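Local atomic coordinates of putative alpha/beta hydrolase (Desulfitobacterium hafniense, PDB entry 4RPC), a protein that is of unknown specific function but, as a putative member of the alpha/beta hydrolase family, probably hydrolyses an as yet unidentified substrate. Residues 125-139 against 179-193. Residues are numbered along the deposited sequence; the frame is centred on the assembly and turned at random.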
loop_
_atom_site.group_PDB
_atom_site.type_symbol
_atom_site.label_atom_id
_atom_site.label_comp_id
_atom_site.label_asym_id
_atom_site.label_seq_id
_atom_site.Cartn_x
_atom_site.Cartn_y
_atom_site.Cartn_z
ATOM N N GLY A 125 8.376 8.825 -9.430
ATOM C CA GLY A 125 9.512 8.244 -10.085
ATOM C C GLY A 125 10.747 9.112 -9.978
ATOM O O GLY A 125 10.941 9.977 -10.763
HETATM N N MSE A 126 11.581 8.861 -8.999
HETATM C CA MSE A 126 12.661 9.738 -8.676
HETATM C C MSE A 126 13.940 9.582 -9.447
HETATM O O MSE A 126 14.861 10.298 -9.153
HETATM C CB MSE A 126 13.090 9.537 -7.261
HETATM C CG MSE A 126 12.031 9.100 -6.321
HETATM SE SE MSE A 126 12.230 10.233 -4.797
HETATM C CE MSE A 126 10.893 11.353 -5.669
ATOM N N GLY A 127 14.027 8.652 -10.361
ATOM C CA GLY A 127 15.221 8.516 -11.151
ATOM C C GLY A 127 16.426 8.403 -10.276
ATOM O O GLY A 127 16.438 7.655 -9.355
ATOM N N GLU A 128 17.450 9.174 -10.554
ATOM C CA GLU A 128 18.688 8.975 -9.789
ATOM C C GLU A 128 18.674 9.509 -8.344
ATOM O O GLU A 128 19.573 9.155 -7.613
ATOM C CB GLU A 128 19.921 9.479 -10.547
ATOM C CG GLU A 128 20.309 8.613 -11.751
ATOM C CD GLU A 128 20.868 7.238 -11.365
ATOM O OE1 GLU A 128 21.856 7.142 -10.591
ATOM O OE2 GLU A 128 20.323 6.236 -11.862
HETATM N N MSE A 129 17.660 10.287 -7.908
HETATM C CA MSE A 129 17.492 10.609 -6.475
HETATM C C MSE A 129 16.937 9.426 -5.652
HETATM O O MSE A 129 16.887 9.467 -4.395
HETATM C CB MSE A 129 16.484 11.738 -6.211
HETATM C CG MSE A 129 16.585 13.112 -6.855
HETATM SE SE MSE A 129 18.185 14.143 -6.287
HETATM C CE MSE A 129 18.055 13.531 -4.439
ATOM N N THR A 130 16.457 8.384 -6.323
ATOM C CA THR A 130 15.839 7.216 -5.664
ATOM C C THR A 130 16.715 6.687 -4.533
ATOM O O THR A 130 16.218 6.439 -3.446
ATOM C CB THR A 130 15.601 6.081 -6.642
ATOM O OG1 THR A 130 14.695 6.480 -7.643
ATOM C CG2 THR A 130 15.005 4.886 -5.968
ATOM N N GLU A 131 18.007 6.534 -4.778
ATOM C CA GLU A 131 18.969 5.966 -3.779
ATOM C C GLU A 131 19.033 6.796 -2.503
ATOM O O GLU A 131 18.988 6.284 -1.377
ATOM C CB GLU A 131 20.401 5.800 -4.390
ATOM C CG GLU A 131 21.475 5.143 -3.459
ATOM C CD GLU A 131 21.195 3.651 -3.121
ATOM O OE1 GLU A 131 20.700 2.903 -4.024
ATOM O OE2 GLU A 131 21.484 3.188 -1.967
ATOM N N GLN A 132 19.131 8.088 -2.662
ATOM C CA GLN A 132 19.335 8.909 -1.507
ATOM C C GLN A 132 18.083 9.044 -0.620
ATOM O O GLN A 132 18.192 8.980 0.616
ATOM C CB GLN A 132 19.872 10.235 -1.938
ATOM C CG GLN A 132 21.347 10.197 -2.323
ATOM C CD GLN A 132 21.765 11.576 -2.771
ATOM O OE1 GLN A 132 22.201 12.383 -1.951
ATOM N NE2 GLN A 132 21.507 11.904 -4.046
ATOM N N TYR A 133 16.919 9.119 -1.248
ATOM C CA TYR A 133 15.661 9.079 -0.521
ATOM C C TYR A 133 15.421 7.750 0.084
ATOM O O TYR A 133 14.986 7.719 1.191
ATOM C CB TYR A 133 14.485 9.351 -1.427
ATOM C CG TYR A 133 14.220 10.780 -1.605
ATOM C CD1 TYR A 133 15.207 11.636 -2.094
ATOM C CD2 TYR A 133 12.968 11.309 -1.289
ATOM C CE1 TYR A 133 14.955 12.967 -2.250
ATOM C CE2 TYR A 133 12.707 12.634 -1.445
ATOM C CZ TYR A 133 13.692 13.461 -1.944
ATOM O OH TYR A 133 13.430 14.822 -2.108
ATOM N N ALA A 134 15.644 6.653 -0.637
ATOM C CA ALA A 134 15.448 5.325 -0.006
ATOM C C ALA A 134 16.268 5.108 1.278
ATOM O O ALA A 134 15.760 4.536 2.254
ATOM C CB ALA A 134 15.679 4.199 -0.967
ATOM N N ASN A 135 17.534 5.544 1.249
ATOM C CA ASN A 135 18.395 5.433 2.378
ATOM C C ASN A 135 17.960 6.247 3.576
ATOM O O ASN A 135 18.019 5.743 4.712
ATOM C CB ASN A 135 19.822 5.761 1.989
ATOM C CG ASN A 135 20.523 4.570 1.328
ATOM O OD1 ASN A 135 20.807 3.583 1.976
ATOM N ND2 ASN A 135 20.721 4.638 0.043
ATOM N N ILE A 136 17.445 7.461 3.345
ATOM C CA ILE A 136 16.907 8.245 4.445
ATOM C C ILE A 136 15.669 7.593 5.045
ATOM O O ILE A 136 15.570 7.435 6.265
ATOM C CB ILE A 136 16.642 9.677 4.023
ATOM C CG1 ILE A 136 17.983 10.401 3.930
ATOM C CG2 ILE A 136 15.710 10.396 4.998
ATOM C CD1 ILE A 136 17.908 11.650 3.114
HETATM N N MSE A 137 14.743 7.212 4.202
HETATM C CA MSE A 137 13.525 6.679 4.691
HETATM C C MSE A 137 13.777 5.336 5.367
HETATM O O MSE A 137 13.140 5.039 6.364
HETATM C CB MSE A 137 12.568 6.537 3.527
HETATM C CG MSE A 137 12.148 7.919 3.048
HETATM SE SE MSE A 137 11.237 8.984 4.458
HETATM C CE MSE A 137 10.131 7.487 5.116
ATOM N N ALA A 138 14.695 4.519 4.832
ATOM C CA ALA A 138 15.047 3.271 5.486
ATOM C C ALA A 138 15.501 3.502 6.914
ATOM O O ALA A 138 14.997 2.836 7.844
ATOM C CB ALA A 138 16.121 2.488 4.708
ATOM N N ASP A 139 16.452 4.410 7.097
ATOM C CA ASP A 139 16.950 4.707 8.419
ATOM C C ASP A 139 15.850 5.269 9.327
ATOM O O ASP A 139 15.797 4.892 10.504
ATOM C CB ASP A 139 18.095 5.709 8.397
ATOM C CG ASP A 139 19.282 5.204 7.630
ATOM O OD1 ASP A 139 19.376 3.964 7.419
ATOM O OD2 ASP A 139 20.125 6.043 7.208
ATOM N N ARG A 179 17.341 -4.213 7.239
ATOM C CA ARG A 179 17.544 -3.002 6.493
ATOM C C ARG A 179 17.630 -3.272 4.980
ATOM O O ARG A 179 16.973 -2.547 4.171
ATOM C CB ARG A 179 18.729 -2.181 7.010
ATOM C CG ARG A 179 18.909 -0.900 6.189
ATOM C CD ARG A 179 19.928 0.037 6.787
ATOM N NE ARG A 179 19.885 1.382 6.202
ATOM C CZ ARG A 179 20.370 1.716 5.012
ATOM N NH1 ARG A 179 20.876 0.810 4.189
ATOM N NH2 ARG A 179 20.258 2.968 4.604
ATOM N N GLU A 180 18.309 -4.351 4.586
ATOM C CA GLU A 180 18.408 -4.600 3.139
ATOM C C GLU A 180 17.041 -4.787 2.548
ATOM O O GLU A 180 16.785 -4.311 1.487
ATOM C CB GLU A 180 19.227 -5.838 2.775
ATOM C CG GLU A 180 20.712 -5.656 2.438
ATOM C CD GLU A 180 21.110 -4.505 1.520
ATOM O OE1 GLU A 180 21.074 -4.679 0.275
ATOM O OE2 GLU A 180 21.525 -3.446 2.067
ATOM N N ALA A 181 16.151 -5.504 3.231
ATOM C CA ALA A 181 14.844 -5.806 2.657
ATOM C C ALA A 181 14.014 -4.543 2.518
ATOM O O ALA A 181 13.356 -4.284 1.508
ATOM C CB ALA A 181 14.123 -6.840 3.511
ATOM N N LEU A 182 14.093 -3.744 3.542
ATOM C CA LEU A 182 13.386 -2.464 3.588
ATOM C C LEU A 182 13.890 -1.546 2.532
ATOM O O LEU A 182 13.103 -0.936 1.804
ATOM C CB LEU A 182 13.607 -1.816 4.945
ATOM C CG LEU A 182 13.131 -0.408 5.213
ATOM C CD1 LEU A 182 11.651 -0.418 4.979
ATOM C CD2 LEU A 182 13.397 0.010 6.654
ATOM N N LEU A 183 15.220 -1.445 2.450
ATOM C CA LEU A 183 15.830 -0.610 1.463
ATOM C C LEU A 183 15.419 -0.984 0.028
ATOM O O LEU A 183 15.085 -0.118 -0.763
ATOM C CB LEU A 183 17.366 -0.620 1.637
ATOM C CG LEU A 183 18.168 0.234 0.702
ATOM C CD1 LEU A 183 17.984 1.675 1.032
ATOM C CD2 LEU A 183 19.642 -0.082 0.825
ATOM N N HIS A 184 15.479 -2.255 -0.342
ATOM C CA HIS A 184 15.088 -2.645 -1.694
ATOM C C HIS A 184 13.641 -2.335 -2.049
ATOM O O HIS A 184 13.318 -1.992 -3.202
ATOM C CB HIS A 184 15.340 -4.128 -1.873
ATOM C CG HIS A 184 16.746 -4.388 -2.205
ATOM N ND1 HIS A 184 17.636 -4.936 -1.312
ATOM C CD2 HIS A 184 17.460 -4.026 -3.289
ATOM C CE1 HIS A 184 18.828 -4.984 -1.876
ATOM N NE2 HIS A 184 18.745 -4.422 -3.068
ATOM N N ALA A 185 12.796 -2.405 -1.030
ATOM C CA ALA A 185 11.381 -2.135 -1.188
ATOM C C ALA A 185 11.208 -0.652 -1.452
ATOM O O ALA A 185 10.392 -0.232 -2.320
ATOM C CB ALA A 185 10.620 -2.529 0.035
ATOM N N LEU A 186 11.966 0.136 -0.713
ATOM C CA LEU A 186 11.942 1.595 -0.896
ATOM C C LEU A 186 12.555 2.073 -2.218
ATOM O O LEU A 186 12.069 3.073 -2.806
ATOM C CB LEU A 186 12.629 2.290 0.250
ATOM C CG LEU A 186 11.826 2.191 1.547
ATOM C CD1 LEU A 186 12.738 2.567 2.696
ATOM C CD2 LEU A 186 10.537 3.021 1.572
ATOM N N LEU A 187 13.587 1.383 -2.671
ATOM C CA LEU A 187 14.141 1.722 -3.963
ATOM C C LEU A 187 13.064 1.493 -5.035
ATOM O O LEU A 187 12.858 2.351 -5.911
ATOM C CB LEU A 187 15.425 0.951 -4.274
ATOM C CG LEU A 187 16.631 1.207 -3.377
ATOM C CD1 LEU A 187 17.623 0.082 -3.464
ATOM C CD2 LEU A 187 17.320 2.537 -3.739
ATOM N N ALA A 188 12.368 0.358 -4.917
ATOM C CA ALA A 188 11.281 -0.005 -5.835
ATOM C C ALA A 188 10.213 1.029 -5.743
ATOM O O ALA A 188 9.783 1.528 -6.757
ATOM C CB ALA A 188 10.706 -1.402 -5.579
ATOM N N ALA A 189 9.775 1.346 -4.537
ATOM C CA ALA A 189 8.772 2.400 -4.352
ATOM C C ALA A 189 9.139 3.718 -5.041
ATOM O O ALA A 189 8.373 4.216 -5.848
ATOM C CB ALA A 189 8.528 2.632 -2.901
ATOM N N TYR A 190 10.335 4.244 -4.767
ATOM C CA TYR A 190 10.767 5.511 -5.292
ATOM C C TYR A 190 11.107 5.509 -6.781
ATOM O O TYR A 190 11.023 6.518 -7.385
ATOM C CB TYR A 190 11.972 6.042 -4.482
ATOM C CG TYR A 190 11.549 6.587 -3.159
ATOM C CD1 TYR A 190 10.512 7.508 -3.069
ATOM C CD2 TYR A 190 12.174 6.204 -2.008
ATOM C CE1 TYR A 190 10.103 8.016 -1.843
ATOM C CE2 TYR A 190 11.771 6.677 -0.774
ATOM C CZ TYR A 190 10.743 7.580 -0.691
ATOM O OH TYR A 190 10.377 8.097 0.508
ATOM N N ARG A 191 11.493 4.381 -7.354
ATOM C CA ARG A 191 11.766 4.253 -8.780
ATOM C C ARG A 191 10.509 4.243 -9.642
ATOM O O ARG A 191 10.537 4.734 -10.758
ATOM C CB ARG A 191 12.515 2.944 -9.053
ATOM C CG ARG A 191 13.151 2.852 -10.409
ATOM C CD ARG A 191 14.569 3.355 -10.435
ATOM N NE ARG A 191 15.399 2.696 -9.424
ATOM C CZ ARG A 191 16.616 3.118 -9.059
ATOM N NH1 ARG A 191 17.154 4.202 -9.640
ATOM N NH2 ARG A 191 17.289 2.447 -8.078
ATOM N N TYR A 192 9.410 3.662 -9.143
ATOM C CA TYR A 192 8.191 3.487 -9.972
ATOM C C TYR A 192 7.759 4.796 -10.614
ATOM O O TYR A 192 7.543 5.806 -9.957
ATOM C CB TYR A 192 7.068 2.917 -9.137
ATOM C CG TYR A 192 5.856 2.415 -9.918
ATOM C CD1 TYR A 192 5.983 1.422 -10.871
ATOM C CD2 TYR A 192 4.608 2.896 -9.670
ATOM C CE1 TYR A 192 4.871 0.956 -11.558
ATOM C CE2 TYR A 192 3.501 2.459 -10.365
ATOM C CZ TYR A 192 3.611 1.468 -11.296
ATOM O OH TYR A 192 2.478 1.007 -12.005
ATOM N N ASP A 193 7.625 4.791 -11.909
ATOM C CA ASP A 193 7.185 5.985 -12.604
ATOM C C ASP A 193 5.890 5.711 -13.376
ATOM O O ASP A 193 5.901 5.141 -14.465
ATOM C CB ASP A 193 8.336 6.439 -13.487
ATOM C CG ASP A 193 8.070 7.740 -14.225
ATOM O OD1 ASP A 193 7.030 8.385 -14.048
ATOM O OD2 ASP A 193 8.928 8.073 -15.049
HETATM O O HOH W 1 12.403 6.869 -11.481
HETATM O O HOH W 2 22.600 1.558 1.853
#
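A134 and A138 bring helix 130-139 down onto helix 179-191, the short axes approaching to 8.7 Å with their N-to-C directions inclined at 135°, nearer antiparallel than parallel. Each alanine is a knob in a hole: A134 CB sits among L183, L186, L187 and Y190, nearest to L187 CD2 (3.6 Å), and A138 among R179, L182, L183 and L186. In the reverse direction Y190 fits among T130, Y133, A134 and M137. Y133 lays its CB over one face of the Y190 ring and turns its own ring edge toward that face, a T-shaped pair with planes at 75°; the selenium of selenomethionine M126 meets the Y190 ring obliquely. In the loop that leads into helix 130-139, M126 N donates an almost straight bond to Y190 O (2.9 Å). At the other end R179 has CG anti to the backbone N (chi1 -180°) and its chain extended from CG to NE. R179 NE and NH2 both grip D139 OD1 in a side-on salt bridge, NE at 2.9 Å, while R179 NH2 also gives an in-plane bond to a lone pair of N135 OD1 at 2.8 Å. The N135 amide, nearly coplanar with the guanidinium, is held one turn back along its own helix by ND2 bonds to E131 O and E131 OE2. A methionine in place of R179 would probably leave the D139 carboxylate without its countercharge and N135 OD1 without this donor. Both helices lie between core strands 112-119 and 204-210 in sequence, an insertion consistent with the helical cap of alpha/beta hydrolases, and L186 lies near the putative Ser-His-Glu triad.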